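Local coordinates for deoxyribose-phosphate aldolase (Toxoplasma gondii, PDB 4EIV), which belongs to the deoxyribose-phosphate aldolase family and adopts a closed barrel of eight parallel strands surrounded by helices, at residues A[192-197]-A[234-239]; A[62-67]-A[88-93]; A[125-130]-A[165-170]. All coordinates share one frame; numbering follows the deposited sequence. Where two conformers were deposited one is given.

Contact 1: A[192-197]-A[234-239]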
loop_
_atom_site.group_PDB
_atom_site.type_symbol
_atom_site.label_atom_id
_atom_site.label_comp_id
_atom_site.label_asym_id
_atom_site.label_seq_id
_atom_site.Cartn_x
_atom_site.Cartn_y
_atom_site.Cartn_z
ATOM N N THR A 192 23.262 -1.260 -18.079
ATOM C CA THR A 192 23.025 -1.769 -16.730
ATOM C C THR A 192 21.885 -0.958 -16.095
ATOM O O THR A 192 21.538 0.160 -16.502
ATOM C CB THR A 192 24.298 -1.765 -15.864
ATOM O OG1 THR A 192 24.716 -0.421 -15.644
ATOM C CG2 THR A 192 25.429 -2.572 -16.537
ATOM N N HIS A 193 21.301 -1.543 -15.068
ATOM C CA HIS A 193 20.091 -1.031 -14.450
ATOM C C HIS A 193 20.203 -1.173 -12.950
ATOM O O HIS A 193 21.296 -1.369 -12.415
ATOM C CB HIS A 193 18.910 -1.826 -15.013
ATOM C CG HIS A 193 18.863 -1.798 -16.506
ATOM N ND1 HIS A 193 18.326 -0.740 -17.204
ATOM C CD2 HIS A 193 19.337 -2.664 -17.433
ATOM C CE1 HIS A 193 18.452 -0.964 -18.500
ATOM N NE2 HIS A 193 19.063 -2.125 -18.669
ATOM N N ALA A 194 19.085 -1.094 -12.246
ATOM C CA ALA A 194 19.123 -1.193 -10.806
ATOM C C ALA A 194 19.706 -2.505 -10.348
ATOM O O ALA A 194 19.463 -3.559 -10.940
ATOM C CB ALA A 194 17.715 -1.051 -10.206
ATOM N N THR A 195 20.465 -2.433 -9.258
ATOM C CA THR A 195 20.918 -3.645 -8.567
ATOM C C THR A 195 20.623 -3.461 -7.082
ATOM O O THR A 195 20.350 -2.349 -6.616
ATOM C CB THR A 195 22.410 -3.896 -8.703
ATOM O OG1 THR A 195 23.114 -2.776 -8.175
ATOM C CG2 THR A 195 22.825 -4.162 -10.166
ATOM N N MET A 196 20.660 -4.561 -6.349
ATOM C CA MET A 196 20.503 -4.501 -4.901
ATOM C C MET A 196 21.503 -3.477 -4.329
ATOM O O MET A 196 21.170 -2.649 -3.479
ATOM C CB MET A 196 20.720 -5.904 -4.342
ATOM C CG MET A 196 20.583 -6.054 -2.861
ATOM S SD MET A 196 20.775 -7.794 -2.434
ATOM C CE MET A 196 20.797 -7.645 -0.642
ATOM N N PHE A 197 22.728 -3.514 -4.835
ATOM C CA PHE A 197 23.792 -2.611 -4.392
ATOM C C PHE A 197 23.423 -1.161 -4.604
ATOM O O PHE A 197 23.507 -0.375 -3.672
ATOM C CB PHE A 197 25.100 -2.977 -5.136
ATOM C CG PHE A 197 26.239 -2.029 -4.894
ATOM C CD1 PHE A 197 26.936 -2.045 -3.713
ATOM C CD2 PHE A 197 26.605 -1.121 -5.867
ATOM C CE1 PHE A 197 27.997 -1.165 -3.494
ATOM C CE2 PHE A 197 27.667 -0.253 -5.667
ATOM C CZ PHE A 197 28.346 -0.270 -4.477
ATOM N N ILE A 234 11.759 7.027 -4.550
ATOM C CA ILE A 234 12.764 6.238 -5.266
ATOM C C ILE A 234 12.073 5.464 -6.379
ATOM O O ILE A 234 11.009 4.875 -6.182
ATOM C CB ILE A 234 13.552 5.257 -4.364
ATOM C CG1 ILE A 234 14.707 4.624 -5.142
ATOM C CG2 ILE A 234 12.666 4.154 -3.865
ATOM C CD1 ILE A 234 15.573 3.733 -4.297
ATOM N N LYS A 235 12.681 5.521 -7.558
ATOM C CA LYS A 235 12.250 4.756 -8.728
ATOM C C LYS A 235 13.334 3.748 -9.084
ATOM O O LYS A 235 14.481 4.138 -9.369
ATOM C CB LYS A 235 11.951 5.654 -9.929
ATOM C CG LYS A 235 11.642 4.910 -11.203
ATOM C CD LYS A 235 11.068 5.762 -12.296
ATOM C CE LYS A 235 10.934 4.998 -13.596
ATOM N NZ LYS A 235 10.273 5.813 -14.663
ATOM N N ILE A 236 12.976 2.468 -9.044
ATOM C CA ILE A 236 13.864 1.365 -9.356
ATOM C C ILE A 236 13.594 0.993 -10.807
ATOM O O ILE A 236 12.505 0.520 -11.149
ATOM C CB ILE A 236 13.637 0.187 -8.406
ATOM C CG1 ILE A 236 13.863 0.609 -6.946
ATOM C CG2 ILE A 236 14.551 -0.959 -8.746
ATOM C CD1 ILE A 236 13.667 -0.472 -5.903
ATOM N N GLU A 237 14.554 1.329 -11.667
ATOM C CA GLU A 237 14.466 1.048 -13.111
ATOM C C GLU A 237 15.200 -0.264 -13.359
ATOM O O GLU A 237 16.393 -0.376 -13.069
ATOM C CB GLU A 237 15.035 2.215 -13.918
ATOM C CG GLU A 237 14.829 2.133 -15.437
ATOM C CD GLU A 237 15.750 1.159 -16.130
ATOM O OE1 GLU A 237 15.223 0.391 -16.950
ATOM O OE2 GLU A 237 16.981 1.174 -15.853
ATOM N N VAL A 238 14.464 -1.275 -13.819
ATOM C CA VAL A 238 14.955 -2.646 -13.871
ATOM C C VAL A 238 15.282 -3.161 -15.238
ATOM O O VAL A 238 15.599 -4.344 -15.393
ATOM C CB VAL A 238 13.964 -3.615 -13.174
ATOM C CG1 VAL A 238 13.712 -3.171 -11.725
ATOM C CG2 VAL A 238 12.661 -3.722 -13.932
ATOM N N GLY A 239 15.208 -2.322 -16.248
ATOM C CA GLY A 239 15.580 -2.766 -17.573
ATOM C C GLY A 239 14.587 -3.766 -18.111
ATOM O O GLY A 239 13.369 -3.544 -18.043
#
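At the C-terminal end of barrel strand 233-237, His-193 and Glu-237 form a His-carboxylate hydrogen bond that ties the loop entering helix 196-210 to the neighbouring strand. His-193 ND1 donates to Glu-237 OE2 over 2.7 Å in a nearly straight bond (N-H...O 166°). The oxygen lies in the imidazole plane and accepts with its syn lone pair, while the ring and carboxylate planes are inclined by 64°. Glu-237 CG stands anti to its backbone N (chi1 -172°), and the chain then bends at chi2 to bring the carboxylate to the ring edge. The same carboxylate has two further partners: Ser-186 OG bonds to OE2, and Gly-239 N reaches Glu-237 OE1 at 2.8 Å from above the carboxylate plane. Gly-239 also covers one face of the imidazole, its CA sitting 3.4 Å from the ring centroid of His-193 in a CH-pi contact almost on the ring normal. This is the rim of a TIM barrel, where the loop following strand 182-184 folds back against the next strand in the order. A backbone bond, Ala-194 N to Glu-237 O at 2.9 Å, fastens the loop directly beside the imidazole. Next to it, Ala-194 CB presses on Ile-236 CG2 at a tight 3.5 Å, and Ile-236 in turn packs on Phe-249 and Met-253 of helix 243-257.

Contact 2: A[62-67]-A[88-93]; sequences VRPAFV and AAVNFP
Backbone hydrogen bonding joins Val-62 to Ala-89: Ala-89 N donates to Val-62 O over 2.9 Å, with an N-H...O angle of 166°. The same carbonyl oxygen receives a CA-H...O contact from Ala-88 CA at 3.4 Å. Val-62 and Ala-88 form a parallel bridge with their side chains on one face of the sheet, the face that Ala-109 of helix 99-111 also meets through Ala-88. Strands 59-62 and 85-90 are the second and third in the order of a TIM barrel, and they are joined here at their C-terminal ends, just where the chain after Val-62 turns away toward helix 67-74. At that turn Pro-64 CD makes a close carbon-to-oxygen approach to Ala-89 O, at 3.2 Å. The apolar pairs are Pro-64 CG with Val-90 CG1 at 4.3 Å and Val-67 CG2 with Ala-88 CB at 4.0 Å. Contacts of the guanidinium are van der Waals in kind. The Arg-63 chain bends at chi2 (-61°) to place CD near Phe-92, whose CB lies over one guanidinium face, toward its rim, 3.9 Å from Arg-63 NE. Pro-93, preceded by a cis peptide bond, crosses the arginine at about a right angle, its CD lying 3.9 Å from Arg-63 NH1. The polar partner of Arg-63 NE is Leu-35 O, in the loop after strand 30-34. The Phe-92 ring has Ala-89 CB over its centre on one face.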
loop_
_atom_site.group_PDB
_atom_site.type_symbol
_atom_site.label_atom_id
_atom_site.label_comp_id
_atom_site.label_asym_id
_atom_site.label_seq_id
_atom_site.Cartn_x
_atom_site.Cartn_y
_atom_site.Cartn_z
ATOM N N VAL A 62 8.374 8.587 -22.210
ATOM C CA VAL A 62 8.729 8.813 -23.611
ATOM C C VAL A 62 9.623 10.027 -23.742
ATOM O O VAL A 62 9.712 10.843 -22.834
ATOM C CB VAL A 62 7.462 9.064 -24.500
ATOM C CG1 VAL A 62 6.610 7.797 -24.608
ATOM C CG2 VAL A 62 6.665 10.229 -23.955
ATOM N N ARG A 63 10.258 10.171 -24.904
ATOM C CA ARG A 63 10.982 11.406 -25.204
ATOM C C ARG A 63 9.935 12.512 -25.439
ATOM O O ARG A 63 8.766 12.222 -25.767
ATOM C CB ARG A 63 11.846 11.283 -26.460
ATOM C CG ARG A 63 12.836 10.170 -26.462
ATOM C CD ARG A 63 13.894 10.240 -25.351
ATOM N NE ARG A 63 14.856 9.234 -25.747
ATOM C CZ ARG A 63 15.864 9.437 -26.607
ATOM N NH1 ARG A 63 16.193 10.663 -26.994
ATOM N NH2 ARG A 63 16.581 8.411 -27.027
ATOM N N PRO A 64 10.325 13.788 -25.279
ATOM C CA PRO A 64 9.409 14.893 -25.505
ATOM C C PRO A 64 8.657 14.800 -26.845
ATOM O O PRO A 64 7.490 15.181 -26.900
ATOM C CB PRO A 64 10.329 16.105 -25.430
ATOM C CG PRO A 64 11.345 15.689 -24.433
ATOM C CD PRO A 64 11.608 14.261 -24.719
ATOM N N ALA A 65 9.286 14.243 -27.885
ATOM C CA ALA A 65 8.664 14.119 -29.228
ATOM C C ALA A 65 7.345 13.356 -29.288
ATOM O O ALA A 65 6.610 13.503 -30.255
ATOM C CB ALA A 65 9.638 13.494 -30.209
ATOM N N PHE A 66 7.042 12.542 -28.279
ATOM C CA PHE A 66 5.782 11.774 -28.288
ATOM C C PHE A 66 4.742 12.192 -27.259
ATOM O O PHE A 66 3.674 11.585 -27.201
ATOM C CB PHE A 66 6.065 10.260 -28.210
ATOM C CG PHE A 66 6.655 9.715 -29.471
ATOM C CD1 PHE A 66 5.843 9.445 -30.559
ATOM C CD2 PHE A 66 8.015 9.519 -29.599
ATOM C CE1 PHE A 66 6.366 8.982 -31.743
ATOM C CE2 PHE A 66 8.552 9.045 -30.798
ATOM C CZ PHE A 66 7.720 8.782 -31.869
ATOM N N VAL A 67 5.000 13.254 -26.499
ATOM C CA VAL A 67 4.057 13.725 -25.475
ATOM C C VAL A 67 2.738 14.185 -26.112
ATOM O O VAL A 67 1.657 13.724 -25.731
ATOM C CB VAL A 67 4.666 14.846 -24.580
ATOM C CG1 VAL A 67 3.654 15.394 -23.585
ATOM C CG2 VAL A 67 5.922 14.331 -23.839
ATOM N N ALA A 88 8.027 12.721 -19.364
ATOM C CA ALA A 88 8.916 13.107 -20.457
ATOM C C ALA A 88 10.382 13.002 -20.019
ATOM O O ALA A 88 10.776 13.634 -19.022
ATOM C CB ALA A 88 8.626 14.529 -20.897
ATOM N N ALA A 89 11.164 12.246 -20.793
ATOM C CA ALA A 89 12.580 12.007 -20.514
ATOM C C ALA A 89 13.421 13.111 -21.156
ATOM O O ALA A 89 13.500 13.217 -22.377
ATOM C CB ALA A 89 12.951 10.617 -21.047
ATOM N N VAL A 90 14.034 13.937 -20.316
ATOM C CA VAL A 90 14.834 15.093 -20.783
ATOM C C VAL A 90 16.321 14.839 -20.509
ATOM O O VAL A 90 16.686 14.105 -19.590
ATOM C CB VAL A 90 14.355 16.435 -20.170
ATOM C CG1 VAL A 90 12.862 16.640 -20.483
ATOM C CG2 VAL A 90 14.614 16.506 -18.665
ATOM N N ASN A 91 17.156 15.428 -21.360
ATOM C CA ASN A 91 18.618 15.219 -21.361
ATOM C C ASN A 91 19.002 13.792 -21.777
ATOM O O ASN A 91 20.067 13.337 -21.427
ATOM C CB ASN A 91 19.272 15.574 -20.021
ATOM C CG ASN A 91 20.685 16.143 -20.175
ATOM O OD1 ASN A 91 21.132 16.512 -21.277
ATOM N ND2 ASN A 91 21.403 16.219 -19.052
ATOM N N PHE A 92 18.107 13.112 -22.484
ATOM C CA PHE A 92 18.335 11.772 -22.966
ATOM C C PHE A 92 18.908 11.818 -24.387
ATOM O O PHE A 92 18.648 12.746 -25.145
ATOM C CB PHE A 92 17.018 10.952 -22.985
ATOM C CG PHE A 92 16.694 10.244 -21.686
ATOM C CD1 PHE A 92 16.523 8.864 -21.661
ATOM C CD2 PHE A 92 16.525 10.977 -20.512
ATOM C CE1 PHE A 92 16.214 8.213 -20.473
ATOM C CE2 PHE A 92 16.197 10.329 -19.318
ATOM C CZ PHE A 92 16.058 8.954 -19.308
ATOM N N PRO A 93 19.647 10.770 -24.769
ATOM C CA PRO A 93 19.973 9.564 -23.993
ATOM C C PRO A 93 21.319 9.608 -23.279
ATOM O O PRO A 93 21.634 8.659 -22.564
ATOM C CB PRO A 93 20.019 8.472 -25.069
ATOM C CG PRO A 93 20.551 9.177 -26.267
ATOM C CD PRO A 93 20.052 10.608 -26.179
#

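Contact 3: A[125-130]-A[165-170]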
loop_
_atom_site.group_PDB
_atom_site.type_symbol
_atom_site.label_atom_id
_atom_site.label_comp_id
_atom_site.label_asym_id
_atom_site.label_seq_id
_atom_site.Cartn_x
_atom_site.Cartn_y
_atom_site.Cartn_z
ATOM N N ARG A 125 30.659 13.144 -15.958
ATOM C CA ARG A 125 31.445 14.131 -15.249
ATOM C C ARG A 125 31.962 13.656 -13.902
ATOM O O ARG A 125 33.029 14.065 -13.454
ATOM C CB ARG A 125 30.629 15.401 -15.078
ATOM C CG ARG A 125 30.198 16.073 -16.372
ATOM C CD ARG A 125 31.353 16.720 -17.094
ATOM N NE ARG A 125 30.904 17.353 -18.332
ATOM C CZ ARG A 125 31.671 18.146 -19.069
ATOM N NH1 ARG A 125 31.205 18.696 -20.184
ATOM N NH2 ARG A 125 32.905 18.407 -18.672
ATOM N N MET A 126 31.208 12.764 -13.270
ATOM C CA MET A 126 31.608 12.186 -11.987
ATOM C C MET A 126 32.891 11.361 -12.094
ATOM O O MET A 126 33.641 11.224 -11.114
ATOM C CB MET A 126 30.480 11.308 -11.438
ATOM C CG MET A 126 29.176 12.033 -11.182
ATOM S SD MET A 126 29.252 13.339 -9.943
ATOM C CE MET A 126 29.498 12.298 -8.518
ATOM N N ASN A 127 33.149 10.809 -13.269
ATOM C CA ASN A 127 34.356 10.032 -13.489
ATOM C C ASN A 127 35.601 10.908 -13.627
ATOM O O ASN A 127 36.710 10.459 -13.316
ATOM C CB ASN A 127 34.243 9.193 -14.770
ATOM C CG ASN A 127 33.125 8.168 -14.727
ATOM O OD1 ASN A 127 32.764 7.649 -13.670
ATOM N ND2 ASN A 127 32.584 7.843 -15.917
ATOM N N GLU A 128 35.449 12.138 -14.116
ATOM C CA GLU A 128 36.621 13.003 -14.313
ATOM C C GLU A 128 36.953 13.858 -13.081
ATOM O O GLU A 128 38.130 14.025 -12.753
ATOM C CB GLU A 128 36.507 13.857 -15.590
ATOM C CG GLU A 128 35.522 15.003 -15.561
ATOM C CD GLU A 128 35.654 15.930 -16.778
ATOM O OE1 GLU A 128 36.634 15.778 -17.547
ATOM O OE2 GLU A 128 34.787 16.822 -16.957
ATOM N N ASN A 129 35.942 14.407 -12.413
ATOM C CA ASN A 129 36.180 15.204 -11.194
ATOM C C ASN A 129 34.886 15.199 -10.397
ATOM O O ASN A 129 33.847 15.657 -10.885
ATOM C CB ASN A 129 36.657 16.618 -11.535
ATOM C CG ASN A 129 36.966 17.450 -10.292
ATOM O OD1 ASN A 129 36.058 17.776 -9.518
ATOM N ND2 ASN A 129 38.248 17.792 -10.092
ATOM N N VAL A 130 34.934 14.612 -9.201
ATOM C CA VAL A 130 33.731 14.448 -8.394
ATOM C C VAL A 130 33.080 15.768 -7.994
ATOM O O VAL A 130 31.868 15.903 -8.163
ATOM C CB VAL A 130 33.982 13.527 -7.169
ATOM C CG1 VAL A 130 32.780 13.500 -6.272
ATOM C CG2 VAL A 130 34.349 12.117 -7.638
ATOM N N GLY A 165 30.633 3.093 -5.892
ATOM C CA GLY A 165 29.668 3.434 -4.870
ATOM C C GLY A 165 29.791 4.862 -4.396
ATOM O O GLY A 165 28.779 5.511 -4.170
ATOM N N ASP A 166 31.017 5.360 -4.239
ATOM C CA ASP A 166 31.198 6.746 -3.809
ATOM C C ASP A 166 30.517 7.686 -4.803
ATOM O O ASP A 166 29.905 8.668 -4.384
ATOM C CB ASP A 166 32.684 7.105 -3.677
ATOM C CG ASP A 166 32.912 8.558 -3.227
ATOM O OD1 ASP A 166 32.460 8.932 -2.117
ATOM O OD2 ASP A 166 33.597 9.317 -3.966
ATOM N N ILE A 167 30.638 7.385 -6.101
ATOM C CA ILE A 167 30.031 8.203 -7.167
ATOM C C ILE A 167 28.519 8.163 -7.124
ATOM O O ILE A 167 27.880 9.195 -7.172
ATOM C CB ILE A 167 30.527 7.799 -8.574
ATOM C CG1 ILE A 167 31.969 8.265 -8.763
ATOM C CG2 ILE A 167 29.650 8.364 -9.689
ATOM C CD1 ILE A 167 32.566 7.874 -10.095
ATOM N N ILE A 168 27.943 6.975 -7.012
ATOM C CA ILE A 168 26.491 6.826 -6.963
ATOM C C ILE A 168 25.955 7.608 -5.775
ATOM O O ILE A 168 24.983 8.369 -5.884
ATOM C CB ILE A 168 26.097 5.343 -6.809
ATOM C CG1 ILE A 168 26.612 4.535 -8.011
ATOM C CG2 ILE A 168 24.583 5.212 -6.651
ATOM C CD1 ILE A 168 26.516 3.029 -7.841
ATOM N N SER A 169 26.591 7.428 -4.621
ATOM C CA SER A 169 26.141 8.118 -3.428
ATOM C C SER A 169 26.233 9.619 -3.597
ATOM O O SER A 169 25.301 10.346 -3.241
ATOM C CB SER A 169 26.956 7.671 -2.212
ATOM O OG SER A 169 26.783 6.284 -1.971
ATOM N N ARG A 170 27.357 10.104 -4.132
ATOM C CA ARG A 170 27.511 11.555 -4.307
ATOM C C ARG A 170 26.566 12.132 -5.359
ATOM O O ARG A 170 26.074 13.249 -5.206
ATOM C CB ARG A 170 28.951 11.911 -4.634
ATOM C CG ARG A 170 29.857 11.718 -3.439
ATOM C CD ARG A 170 31.292 12.002 -3.775
ATOM N NE ARG A 170 32.113 11.994 -2.568
ATOM C CZ ARG A 170 32.385 13.063 -1.818
ATOM N NH1 ARG A 170 31.922 14.274 -2.140
ATOM N NH2 ARG A 170 33.128 12.915 -0.727
#
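Met-126 and Ile-167 meet first along segment 125-130, where the short helix 124-128 lies against the start of helix 165-178. Met-126 CB touches Ile-167 CG2 at 3.5 Å, and the two side chains slide past each other in opposite directions. The methionine chain is folded rather than extended: CG stands anti to the carbonyl carbon, and bends at chi2 and chi3 (-62° and -69°) bring CE back toward the second helix. There Met-126 CE lies 3.7 Å from Ile-167 O and 3.9 Å from Arg-170 CB, so the methyl bridges Ile-167 and Arg-170. Met-126 also packs on Ile-137 of helix 130-148. Asn-127 follows, its side chain crossing Ile-167 at about a right angle. Asn-127 OD1 lies 3.6 Å from Ile-167 CD1, while the hydrogen bond of that oxygen is to Gln-163 NE2, just ahead of helix 165-178. After Asn-129, which caps helix 130-148 through Asp-132 N, comes Val-130. Its side chain lies across the extended chain of Arg-170 at about a right angle, CG1 being nearest to Arg-170 CD. Arg-170 NE forms a salt bridge with Asp-166 OD1 at 3.1 Å, the oxygen near the guanidinium plane, and NH1 pairs with Glu-134. The contact is thus mostly apolar, with two carbon-to-oxygen approaches and no hydrogen bond across it; Asp-166 and Glu-134 compensate the charge of Arg-170 and hold its guanidinium, which probably limits the swing of the chain beside Val-130.

In the fold
Along the chain contact 2 comes first, then contact 3, then contact 1, each closing before the next opens. Contacts 1 and 2 both reach the barrel sheet, at strands 233-237 and 59-62 with 85-90, and lie on opposite sides of the chain's centre, their centres about 20 Å apart. Contact 3 sits further out, about 21 Å from the centre of the chain, on the helical layer, with its centre about 18 Å from that of contact 1 and about 25 Å from that of contact 2. It joins contact 1 through Phe-197, which packs on Gly-165 and Ile-168, so helix 196-210 rests against helix 165-178 and links an inner strand end to the outer layer.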